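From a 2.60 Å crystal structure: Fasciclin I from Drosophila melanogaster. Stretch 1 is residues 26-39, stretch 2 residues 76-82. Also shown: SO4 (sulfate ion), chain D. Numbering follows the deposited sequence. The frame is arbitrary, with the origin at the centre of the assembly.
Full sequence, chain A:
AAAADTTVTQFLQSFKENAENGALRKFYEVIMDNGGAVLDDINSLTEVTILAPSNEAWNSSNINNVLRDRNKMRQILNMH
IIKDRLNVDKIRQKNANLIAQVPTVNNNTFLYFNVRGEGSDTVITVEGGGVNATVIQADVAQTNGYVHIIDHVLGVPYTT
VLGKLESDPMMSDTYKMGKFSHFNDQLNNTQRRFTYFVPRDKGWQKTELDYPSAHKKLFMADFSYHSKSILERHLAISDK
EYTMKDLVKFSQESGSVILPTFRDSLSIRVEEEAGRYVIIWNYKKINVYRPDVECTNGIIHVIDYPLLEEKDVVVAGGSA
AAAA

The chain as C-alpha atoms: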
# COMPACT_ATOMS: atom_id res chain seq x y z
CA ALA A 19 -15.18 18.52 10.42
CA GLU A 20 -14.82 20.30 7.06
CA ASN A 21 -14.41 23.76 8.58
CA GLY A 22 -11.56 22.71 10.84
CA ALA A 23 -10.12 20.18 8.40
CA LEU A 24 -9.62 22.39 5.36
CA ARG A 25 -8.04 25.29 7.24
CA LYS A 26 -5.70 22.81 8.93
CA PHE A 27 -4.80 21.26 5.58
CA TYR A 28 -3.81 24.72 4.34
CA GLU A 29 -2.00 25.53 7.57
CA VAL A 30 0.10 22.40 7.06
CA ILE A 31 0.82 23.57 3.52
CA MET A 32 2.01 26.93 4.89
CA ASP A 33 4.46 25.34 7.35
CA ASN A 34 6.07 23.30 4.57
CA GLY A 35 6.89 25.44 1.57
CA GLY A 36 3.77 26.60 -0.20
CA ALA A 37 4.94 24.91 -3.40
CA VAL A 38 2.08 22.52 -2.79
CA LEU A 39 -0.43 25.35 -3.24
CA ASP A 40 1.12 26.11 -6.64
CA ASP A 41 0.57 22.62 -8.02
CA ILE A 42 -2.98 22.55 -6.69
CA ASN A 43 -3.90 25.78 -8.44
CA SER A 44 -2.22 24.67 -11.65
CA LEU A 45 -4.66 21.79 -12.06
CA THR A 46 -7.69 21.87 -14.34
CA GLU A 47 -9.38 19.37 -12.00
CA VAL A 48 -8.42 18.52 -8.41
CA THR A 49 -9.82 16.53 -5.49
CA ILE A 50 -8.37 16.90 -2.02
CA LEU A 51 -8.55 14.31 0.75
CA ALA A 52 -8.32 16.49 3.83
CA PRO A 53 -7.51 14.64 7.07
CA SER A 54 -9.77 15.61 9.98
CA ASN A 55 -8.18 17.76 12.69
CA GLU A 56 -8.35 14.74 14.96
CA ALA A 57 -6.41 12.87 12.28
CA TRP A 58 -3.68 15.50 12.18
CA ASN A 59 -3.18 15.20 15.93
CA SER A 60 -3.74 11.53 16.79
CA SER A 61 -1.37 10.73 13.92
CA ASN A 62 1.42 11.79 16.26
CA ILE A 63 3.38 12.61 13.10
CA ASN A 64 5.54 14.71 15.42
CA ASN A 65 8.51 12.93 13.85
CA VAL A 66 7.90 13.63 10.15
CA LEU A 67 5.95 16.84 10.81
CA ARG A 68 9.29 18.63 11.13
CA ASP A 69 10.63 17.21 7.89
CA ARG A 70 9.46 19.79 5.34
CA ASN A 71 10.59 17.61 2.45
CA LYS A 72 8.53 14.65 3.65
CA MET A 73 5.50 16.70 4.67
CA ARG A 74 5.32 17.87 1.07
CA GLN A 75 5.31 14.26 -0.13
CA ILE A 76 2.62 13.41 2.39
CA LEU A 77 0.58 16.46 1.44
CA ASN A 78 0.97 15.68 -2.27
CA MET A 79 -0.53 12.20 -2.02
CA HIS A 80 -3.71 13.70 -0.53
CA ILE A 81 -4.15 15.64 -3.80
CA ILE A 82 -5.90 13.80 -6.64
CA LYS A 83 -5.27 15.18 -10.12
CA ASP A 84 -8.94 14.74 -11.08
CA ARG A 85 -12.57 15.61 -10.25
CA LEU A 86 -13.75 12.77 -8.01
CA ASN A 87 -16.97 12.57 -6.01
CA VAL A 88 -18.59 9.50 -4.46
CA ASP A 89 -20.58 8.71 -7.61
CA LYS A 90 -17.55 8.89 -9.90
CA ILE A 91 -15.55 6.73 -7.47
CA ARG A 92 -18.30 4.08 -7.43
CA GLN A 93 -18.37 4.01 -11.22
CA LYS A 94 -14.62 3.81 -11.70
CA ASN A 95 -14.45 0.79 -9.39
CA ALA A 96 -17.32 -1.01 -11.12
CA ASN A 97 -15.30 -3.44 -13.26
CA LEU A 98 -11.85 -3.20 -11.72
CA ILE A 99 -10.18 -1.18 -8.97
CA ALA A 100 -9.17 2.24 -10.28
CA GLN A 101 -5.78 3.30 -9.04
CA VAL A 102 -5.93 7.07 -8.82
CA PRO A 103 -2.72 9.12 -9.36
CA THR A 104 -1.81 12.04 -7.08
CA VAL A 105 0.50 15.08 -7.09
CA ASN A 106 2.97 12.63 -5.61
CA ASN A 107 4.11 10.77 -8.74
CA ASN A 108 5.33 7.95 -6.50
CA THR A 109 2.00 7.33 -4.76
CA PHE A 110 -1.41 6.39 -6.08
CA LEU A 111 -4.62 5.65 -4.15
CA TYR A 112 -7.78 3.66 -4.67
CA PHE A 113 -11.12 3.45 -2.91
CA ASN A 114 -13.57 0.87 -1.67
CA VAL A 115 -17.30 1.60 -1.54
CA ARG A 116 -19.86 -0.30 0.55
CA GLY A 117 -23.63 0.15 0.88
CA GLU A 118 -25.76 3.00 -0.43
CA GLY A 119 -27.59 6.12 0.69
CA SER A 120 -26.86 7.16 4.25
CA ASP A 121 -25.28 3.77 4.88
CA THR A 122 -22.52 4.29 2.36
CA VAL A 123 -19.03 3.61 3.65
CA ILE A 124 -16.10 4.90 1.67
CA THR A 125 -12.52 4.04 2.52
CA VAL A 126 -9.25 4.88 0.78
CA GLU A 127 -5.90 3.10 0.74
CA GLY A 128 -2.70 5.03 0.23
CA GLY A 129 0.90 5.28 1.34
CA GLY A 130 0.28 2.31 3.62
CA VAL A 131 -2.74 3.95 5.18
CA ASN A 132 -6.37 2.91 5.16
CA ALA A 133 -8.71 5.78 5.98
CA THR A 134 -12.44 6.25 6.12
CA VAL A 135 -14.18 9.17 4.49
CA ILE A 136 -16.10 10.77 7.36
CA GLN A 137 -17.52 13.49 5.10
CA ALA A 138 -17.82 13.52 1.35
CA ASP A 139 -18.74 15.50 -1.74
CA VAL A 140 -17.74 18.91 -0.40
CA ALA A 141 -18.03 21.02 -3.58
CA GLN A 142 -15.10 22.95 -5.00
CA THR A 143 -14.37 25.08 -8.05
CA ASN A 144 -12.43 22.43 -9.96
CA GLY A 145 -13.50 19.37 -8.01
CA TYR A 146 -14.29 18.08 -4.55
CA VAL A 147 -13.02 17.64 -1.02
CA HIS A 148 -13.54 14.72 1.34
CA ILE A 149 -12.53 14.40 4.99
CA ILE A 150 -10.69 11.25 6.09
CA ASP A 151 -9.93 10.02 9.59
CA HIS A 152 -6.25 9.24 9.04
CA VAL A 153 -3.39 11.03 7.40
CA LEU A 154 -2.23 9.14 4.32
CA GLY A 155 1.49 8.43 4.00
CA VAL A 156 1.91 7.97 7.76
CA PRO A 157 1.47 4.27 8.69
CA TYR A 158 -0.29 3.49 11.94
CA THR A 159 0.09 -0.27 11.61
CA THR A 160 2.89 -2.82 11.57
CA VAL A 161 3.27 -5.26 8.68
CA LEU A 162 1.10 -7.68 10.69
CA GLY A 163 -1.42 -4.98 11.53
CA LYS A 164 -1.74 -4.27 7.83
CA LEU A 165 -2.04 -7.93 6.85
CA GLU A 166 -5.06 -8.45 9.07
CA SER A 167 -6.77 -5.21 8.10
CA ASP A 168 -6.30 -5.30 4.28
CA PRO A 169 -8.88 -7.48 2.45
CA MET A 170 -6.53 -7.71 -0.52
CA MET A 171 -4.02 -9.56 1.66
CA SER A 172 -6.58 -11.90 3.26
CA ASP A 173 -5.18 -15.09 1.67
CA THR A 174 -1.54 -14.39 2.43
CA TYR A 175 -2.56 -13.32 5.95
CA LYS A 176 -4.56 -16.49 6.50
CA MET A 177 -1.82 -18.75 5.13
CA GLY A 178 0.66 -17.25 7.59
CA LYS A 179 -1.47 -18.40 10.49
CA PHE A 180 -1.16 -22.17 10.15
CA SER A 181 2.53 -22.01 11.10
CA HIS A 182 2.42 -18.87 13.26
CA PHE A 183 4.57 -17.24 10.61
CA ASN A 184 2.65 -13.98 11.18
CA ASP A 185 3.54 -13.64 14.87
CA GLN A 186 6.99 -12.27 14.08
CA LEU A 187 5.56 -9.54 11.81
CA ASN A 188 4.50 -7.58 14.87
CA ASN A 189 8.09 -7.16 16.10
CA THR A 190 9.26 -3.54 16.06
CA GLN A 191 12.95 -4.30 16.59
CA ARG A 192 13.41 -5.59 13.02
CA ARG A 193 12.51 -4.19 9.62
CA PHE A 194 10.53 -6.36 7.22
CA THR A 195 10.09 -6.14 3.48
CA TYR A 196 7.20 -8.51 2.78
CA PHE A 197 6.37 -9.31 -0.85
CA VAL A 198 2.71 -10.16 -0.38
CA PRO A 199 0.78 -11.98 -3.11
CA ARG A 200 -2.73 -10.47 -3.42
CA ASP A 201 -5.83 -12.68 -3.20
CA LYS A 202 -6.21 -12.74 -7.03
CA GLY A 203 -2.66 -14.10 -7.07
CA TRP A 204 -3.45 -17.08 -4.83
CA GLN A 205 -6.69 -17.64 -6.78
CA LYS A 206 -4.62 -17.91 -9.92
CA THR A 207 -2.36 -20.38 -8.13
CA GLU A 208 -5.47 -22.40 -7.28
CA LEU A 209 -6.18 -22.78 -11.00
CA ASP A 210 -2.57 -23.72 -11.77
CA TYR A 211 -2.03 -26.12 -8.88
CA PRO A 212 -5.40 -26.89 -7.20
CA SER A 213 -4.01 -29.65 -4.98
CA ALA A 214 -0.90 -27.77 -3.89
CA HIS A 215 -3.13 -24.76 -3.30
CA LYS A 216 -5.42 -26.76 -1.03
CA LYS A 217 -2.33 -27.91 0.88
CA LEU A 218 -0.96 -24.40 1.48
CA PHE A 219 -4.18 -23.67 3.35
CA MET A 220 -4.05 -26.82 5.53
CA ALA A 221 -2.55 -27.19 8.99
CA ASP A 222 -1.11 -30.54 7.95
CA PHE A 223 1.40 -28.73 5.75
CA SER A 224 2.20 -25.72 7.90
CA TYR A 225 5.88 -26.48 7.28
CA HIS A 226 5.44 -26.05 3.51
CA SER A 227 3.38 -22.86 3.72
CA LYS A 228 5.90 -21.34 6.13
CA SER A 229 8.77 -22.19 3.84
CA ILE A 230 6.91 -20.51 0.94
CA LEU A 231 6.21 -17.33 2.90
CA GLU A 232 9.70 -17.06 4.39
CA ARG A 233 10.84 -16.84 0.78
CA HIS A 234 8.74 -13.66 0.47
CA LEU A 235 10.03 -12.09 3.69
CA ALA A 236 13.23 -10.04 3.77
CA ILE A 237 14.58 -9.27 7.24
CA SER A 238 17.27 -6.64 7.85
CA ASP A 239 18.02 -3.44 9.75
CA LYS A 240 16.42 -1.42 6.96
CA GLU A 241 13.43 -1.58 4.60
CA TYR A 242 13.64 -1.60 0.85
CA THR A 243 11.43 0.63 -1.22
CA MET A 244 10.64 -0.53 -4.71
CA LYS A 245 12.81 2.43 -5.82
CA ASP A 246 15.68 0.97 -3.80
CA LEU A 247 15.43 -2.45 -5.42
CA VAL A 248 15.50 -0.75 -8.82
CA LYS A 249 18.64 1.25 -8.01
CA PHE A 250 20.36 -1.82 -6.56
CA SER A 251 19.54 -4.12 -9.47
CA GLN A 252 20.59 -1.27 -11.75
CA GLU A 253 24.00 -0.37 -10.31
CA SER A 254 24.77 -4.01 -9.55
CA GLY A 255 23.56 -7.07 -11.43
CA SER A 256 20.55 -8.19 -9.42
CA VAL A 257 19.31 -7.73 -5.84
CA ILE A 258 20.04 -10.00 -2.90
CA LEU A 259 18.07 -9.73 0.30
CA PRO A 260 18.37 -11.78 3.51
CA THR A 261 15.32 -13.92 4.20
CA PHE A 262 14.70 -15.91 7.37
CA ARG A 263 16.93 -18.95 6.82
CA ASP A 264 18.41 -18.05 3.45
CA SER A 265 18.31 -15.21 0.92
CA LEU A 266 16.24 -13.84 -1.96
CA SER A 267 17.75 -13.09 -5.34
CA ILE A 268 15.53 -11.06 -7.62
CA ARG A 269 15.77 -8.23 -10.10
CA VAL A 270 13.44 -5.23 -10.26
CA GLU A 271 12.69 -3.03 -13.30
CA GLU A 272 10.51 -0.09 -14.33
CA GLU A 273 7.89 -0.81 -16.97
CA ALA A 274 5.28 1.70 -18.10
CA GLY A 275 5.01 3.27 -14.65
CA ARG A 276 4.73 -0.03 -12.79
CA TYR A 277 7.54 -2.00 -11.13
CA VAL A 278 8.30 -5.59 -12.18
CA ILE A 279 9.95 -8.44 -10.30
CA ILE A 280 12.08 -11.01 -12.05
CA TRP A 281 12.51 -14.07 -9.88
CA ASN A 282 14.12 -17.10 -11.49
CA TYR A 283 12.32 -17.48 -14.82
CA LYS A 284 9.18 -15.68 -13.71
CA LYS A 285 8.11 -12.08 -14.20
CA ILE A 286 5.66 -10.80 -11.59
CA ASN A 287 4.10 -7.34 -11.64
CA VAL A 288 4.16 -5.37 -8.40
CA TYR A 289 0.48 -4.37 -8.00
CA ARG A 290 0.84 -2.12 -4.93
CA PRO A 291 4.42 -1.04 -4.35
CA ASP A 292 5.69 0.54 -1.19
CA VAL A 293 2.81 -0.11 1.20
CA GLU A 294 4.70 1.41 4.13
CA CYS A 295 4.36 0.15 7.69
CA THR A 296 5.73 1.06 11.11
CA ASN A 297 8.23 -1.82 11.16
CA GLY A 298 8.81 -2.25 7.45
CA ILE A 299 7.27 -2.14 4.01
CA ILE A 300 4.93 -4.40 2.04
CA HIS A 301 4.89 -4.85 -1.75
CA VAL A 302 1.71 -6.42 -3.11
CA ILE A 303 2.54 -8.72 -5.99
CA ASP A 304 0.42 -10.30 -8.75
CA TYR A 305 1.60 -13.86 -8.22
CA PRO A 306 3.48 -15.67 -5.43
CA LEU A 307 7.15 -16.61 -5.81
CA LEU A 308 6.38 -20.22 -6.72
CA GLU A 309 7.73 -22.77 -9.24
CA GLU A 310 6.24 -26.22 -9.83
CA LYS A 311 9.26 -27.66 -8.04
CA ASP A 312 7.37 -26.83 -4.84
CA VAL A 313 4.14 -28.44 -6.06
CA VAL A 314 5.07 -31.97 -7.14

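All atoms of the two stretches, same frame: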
# COMPACT_ATOMS: atom_id res chain seq x y z
N LYS A 26 -6.86 23.52 8.40
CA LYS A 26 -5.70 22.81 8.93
C LYS A 26 -4.85 22.30 7.77
O LYS A 26 -3.62 22.40 7.81
CB LYS A 26 -6.15 21.64 9.79
CG LYS A 26 -5.02 20.83 10.39
CD LYS A 26 -4.20 21.67 11.36
CE LYS A 26 -3.06 20.87 11.97
NZ LYS A 26 -2.34 21.66 13.01
N PHE A 27 -5.51 21.77 6.74
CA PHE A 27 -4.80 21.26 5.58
C PHE A 27 -3.95 22.40 5.02
O PHE A 27 -2.77 22.22 4.73
CB PHE A 27 -5.79 20.76 4.52
CG PHE A 27 -5.12 20.11 3.32
CD1 PHE A 27 -4.66 18.79 3.39
CD2 PHE A 27 -4.96 20.81 2.13
CE1 PHE A 27 -4.04 18.19 2.28
CE2 PHE A 27 -4.34 20.21 1.02
CZ PHE A 27 -3.89 18.90 1.09
N TYR A 28 -4.54 23.58 4.88
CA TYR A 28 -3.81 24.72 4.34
C TYR A 28 -2.74 25.22 5.31
O TYR A 28 -1.68 25.69 4.89
CB TYR A 28 -4.77 25.84 3.97
CG TYR A 28 -5.67 25.48 2.81
CD1 TYR A 28 -7.04 25.77 2.85
CD2 TYR A 28 -5.16 24.84 1.67
CE1 TYR A 28 -7.88 25.44 1.80
CE2 TYR A 28 -6.00 24.51 0.60
CZ TYR A 28 -7.37 24.82 0.68
OH TYR A 28 -8.21 24.53 -0.37
N GLU A 29 -3.00 25.11 6.60
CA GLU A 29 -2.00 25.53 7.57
C GLU A 29 -0.78 24.63 7.39
O GLU A 29 0.35 25.11 7.36
CB GLU A 29 -2.54 25.42 8.99
CG GLU A 29 -3.17 26.71 9.47
CD GLU A 29 -3.79 26.55 10.82
OE1 GLU A 29 -3.18 25.86 11.68
OE2 GLU A 29 -4.88 27.12 11.04
N VAL A 30 -1.01 23.33 7.26
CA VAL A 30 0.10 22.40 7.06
C VAL A 30 0.86 22.79 5.79
O VAL A 30 2.09 22.74 5.76
CB VAL A 30 -0.38 20.94 6.95
CG1 VAL A 30 0.78 20.03 6.55
CG2 VAL A 30 -0.95 20.48 8.29
N ILE A 31 0.14 23.18 4.75
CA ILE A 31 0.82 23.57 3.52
C ILE A 31 1.71 24.80 3.75
O ILE A 31 2.80 24.90 3.18
CB ILE A 31 -0.18 23.88 2.38
CG1 ILE A 31 -0.92 22.59 1.99
CG2 ILE A 31 0.56 24.40 1.16
CD1 ILE A 31 -1.95 22.80 0.88
N MET A 32 1.25 25.72 4.59
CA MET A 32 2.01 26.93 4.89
C MET A 32 3.33 26.59 5.58
O MET A 32 4.39 27.09 5.18
CB MET A 32 1.17 27.88 5.75
CG MET A 32 0.01 28.51 4.99
SD MET A 32 -1.18 29.40 6.02
CE MET A 32 -0.41 30.99 6.11
N ASP A 33 3.27 25.74 6.61
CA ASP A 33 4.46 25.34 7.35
C ASP A 33 5.51 24.65 6.48
O ASP A 33 6.70 24.68 6.81
CB ASP A 33 4.09 24.37 8.49
CG ASP A 33 3.09 24.95 9.47
OD1 ASP A 33 3.31 26.08 9.96
OD2 ASP A 33 2.09 24.26 9.76
N ASN A 34 5.10 24.02 5.38
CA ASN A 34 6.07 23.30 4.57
C ASN A 34 6.32 23.71 3.13
O ASN A 34 6.27 22.88 2.23
CB ASN A 34 5.75 21.80 4.60
CG ASN A 34 5.64 21.27 6.02
OD1 ASN A 34 4.61 21.45 6.69
ND2 ASN A 34 6.70 20.63 6.50
N GLY A 35 6.60 24.99 2.92
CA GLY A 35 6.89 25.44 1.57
C GLY A 35 5.89 26.38 0.94
O GLY A 35 6.10 27.59 0.89
N GLY A 36 4.79 25.81 0.45
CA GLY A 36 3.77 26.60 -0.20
C GLY A 36 3.75 26.15 -1.65
O GLY A 36 2.81 26.44 -2.40
N ALA A 37 4.80 25.43 -2.04
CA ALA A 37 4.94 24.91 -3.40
C ALA A 37 3.74 24.02 -3.71
O ALA A 37 3.30 23.92 -4.86
CB ALA A 37 6.23 24.10 -3.52
N VAL A 38 3.23 23.39 -2.67
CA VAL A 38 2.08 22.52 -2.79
C VAL A 38 0.90 23.32 -3.36
O VAL A 38 0.22 22.88 -4.29
CB VAL A 38 1.69 21.94 -1.42
CG1 VAL A 38 0.38 21.18 -1.53
CG2 VAL A 38 2.80 21.04 -0.91
N LEU A 39 0.67 24.50 -2.80
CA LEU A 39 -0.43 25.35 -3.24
C LEU A 39 -0.31 25.69 -4.73
O LEU A 39 -1.32 25.83 -5.42
CB LEU A 39 -0.47 26.62 -2.38
CG LEU A 39 -1.70 27.55 -2.33
CD1 LEU A 39 -1.72 28.46 -3.55
CD2 LEU A 39 -2.98 26.73 -2.24
N ILE A 76 3.83 13.87 1.74
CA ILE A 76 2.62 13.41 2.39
C ILE A 76 1.45 14.25 1.90
O ILE A 76 0.42 13.71 1.50
CB ILE A 76 2.77 13.53 3.91
CG1 ILE A 76 3.81 12.51 4.38
CG2 ILE A 76 1.42 13.36 4.60
CD1 ILE A 76 4.04 12.47 5.87
N LEU A 77 1.63 15.56 1.91
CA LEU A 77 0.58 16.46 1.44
C LEU A 77 0.21 16.13 -0.01
O LEU A 77 -0.97 16.00 -0.33
CB LEU A 77 1.03 17.92 1.53
CG LEU A 77 1.07 18.59 2.91
CD1 LEU A 77 1.88 19.87 2.83
CD2 LEU A 77 -0.35 18.89 3.39
N ASN A 78 1.21 15.97 -0.87
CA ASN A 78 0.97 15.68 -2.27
C ASN A 78 0.14 14.44 -2.58
O ASN A 78 -0.58 14.42 -3.57
CB ASN A 78 2.28 15.59 -3.04
CG ASN A 78 3.02 16.90 -3.07
OD1 ASN A 78 2.42 17.97 -3.14
ND2 ASN A 78 4.34 16.82 -3.03
N MET A 79 0.24 13.41 -1.75
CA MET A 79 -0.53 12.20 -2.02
C MET A 79 -2.00 12.35 -1.62
O MET A 79 -2.82 11.49 -1.93
CB MET A 79 0.10 10.97 -1.35
CG MET A 79 0.14 11.00 0.15
SD MET A 79 0.77 9.45 0.86
CE MET A 79 2.54 9.57 0.47
N HIS A 80 -2.33 13.44 -0.93
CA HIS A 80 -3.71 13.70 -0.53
C HIS A 80 -4.38 14.53 -1.63
O HIS A 80 -5.55 14.88 -1.51
CB HIS A 80 -3.79 14.50 0.77
CG HIS A 80 -3.53 13.70 2.01
ND1 HIS A 80 -2.26 13.45 2.48
CD2 HIS A 80 -4.38 13.13 2.89
CE1 HIS A 80 -2.34 12.77 3.61
NE2 HIS A 80 -3.62 12.56 3.88
N ILE A 81 -3.63 14.83 -2.69
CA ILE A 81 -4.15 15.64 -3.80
C ILE A 81 -4.31 14.89 -5.12
O ILE A 81 -3.34 14.67 -5.86
CB ILE A 81 -3.25 16.88 -4.05
CG1 ILE A 81 -3.03 17.65 -2.75
CG2 ILE A 81 -3.89 17.78 -5.07
CD1 ILE A 81 -1.95 18.72 -2.87
N ILE A 82 -5.55 14.53 -5.43
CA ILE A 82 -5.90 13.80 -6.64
C ILE A 82 -6.04 14.68 -7.88
O ILE A 82 -6.88 15.58 -7.93
CB ILE A 82 -7.22 13.04 -6.43
CG1 ILE A 82 -7.05 12.03 -5.29
CG2 ILE A 82 -7.64 12.37 -7.73
CD1 ILE A 82 -8.33 11.59 -4.68
S SO4 D . -5.51 22.60 15.20
O1 SO4 D . -6.36 21.71 14.38
O2 SO4 D . -6.22 22.94 16.45
O3 SO4 D . -4.24 21.92 15.51
O4 SO4 D . -5.23 23.84 14.45

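No hydrogen bond crosses between the two stretches; they are held mainly by apolar packing, and Leu77 is its centre. Leu77 projects from its helix toward stretch 1 and sits as a knob among Phe27, Val30, Ile31 and Val38, so that it touches both the first helix and the start of the next helix. With its rotamer (chi1 m, chi2 t), both methyl groups share Val30 and Ile31; of the two, CD2 also meets Phe27 and CD1 also meets Val38. Leu77 CD2 lies 3.9 Å from Phe27 CE1 and 3.5 Å from Val30 CG1, and Leu77 CD1 packs 4.0 Å from Ile31 CG1 and 4.0 Å from Val38 CG2. The forked end of leucine fills the space among these four side chains.

Phe27 starts out sideways to stretch 2, but with chi1 at t its ring reaches inward. Ile81 meets the ring at its edge, with Ile81 CG1 4.1 Å from Phe27 CZ, and the CB of His80 approaches Phe27 CE1 at 4.0 Å. The imidazole of His80 is meanwhile tied back to the preceding helix by a hydrogen bond from His80 ND1 to Ile76 O (2.9 Å), which satisfies a polar group in a buried setting.

Val38 closes the other end of the contact. Its CB points toward stretch 2: Val38 CG1 lies 3.6 Å from Ile81 CD1, while Val38 CG2, besides meeting Leu77, is 3.8 Å from Asn78 OD1, a plain van der Waals approach. The chain reaches this position through Gly35 and Gly36, whose positive phi angles would press a CB against the preceding carbonyl oxygen; Gly36 then occupies the N-cap position of the next helix. Altogether 358 Å² is buried, summed over both sides, with Leu77 contributing the largest share.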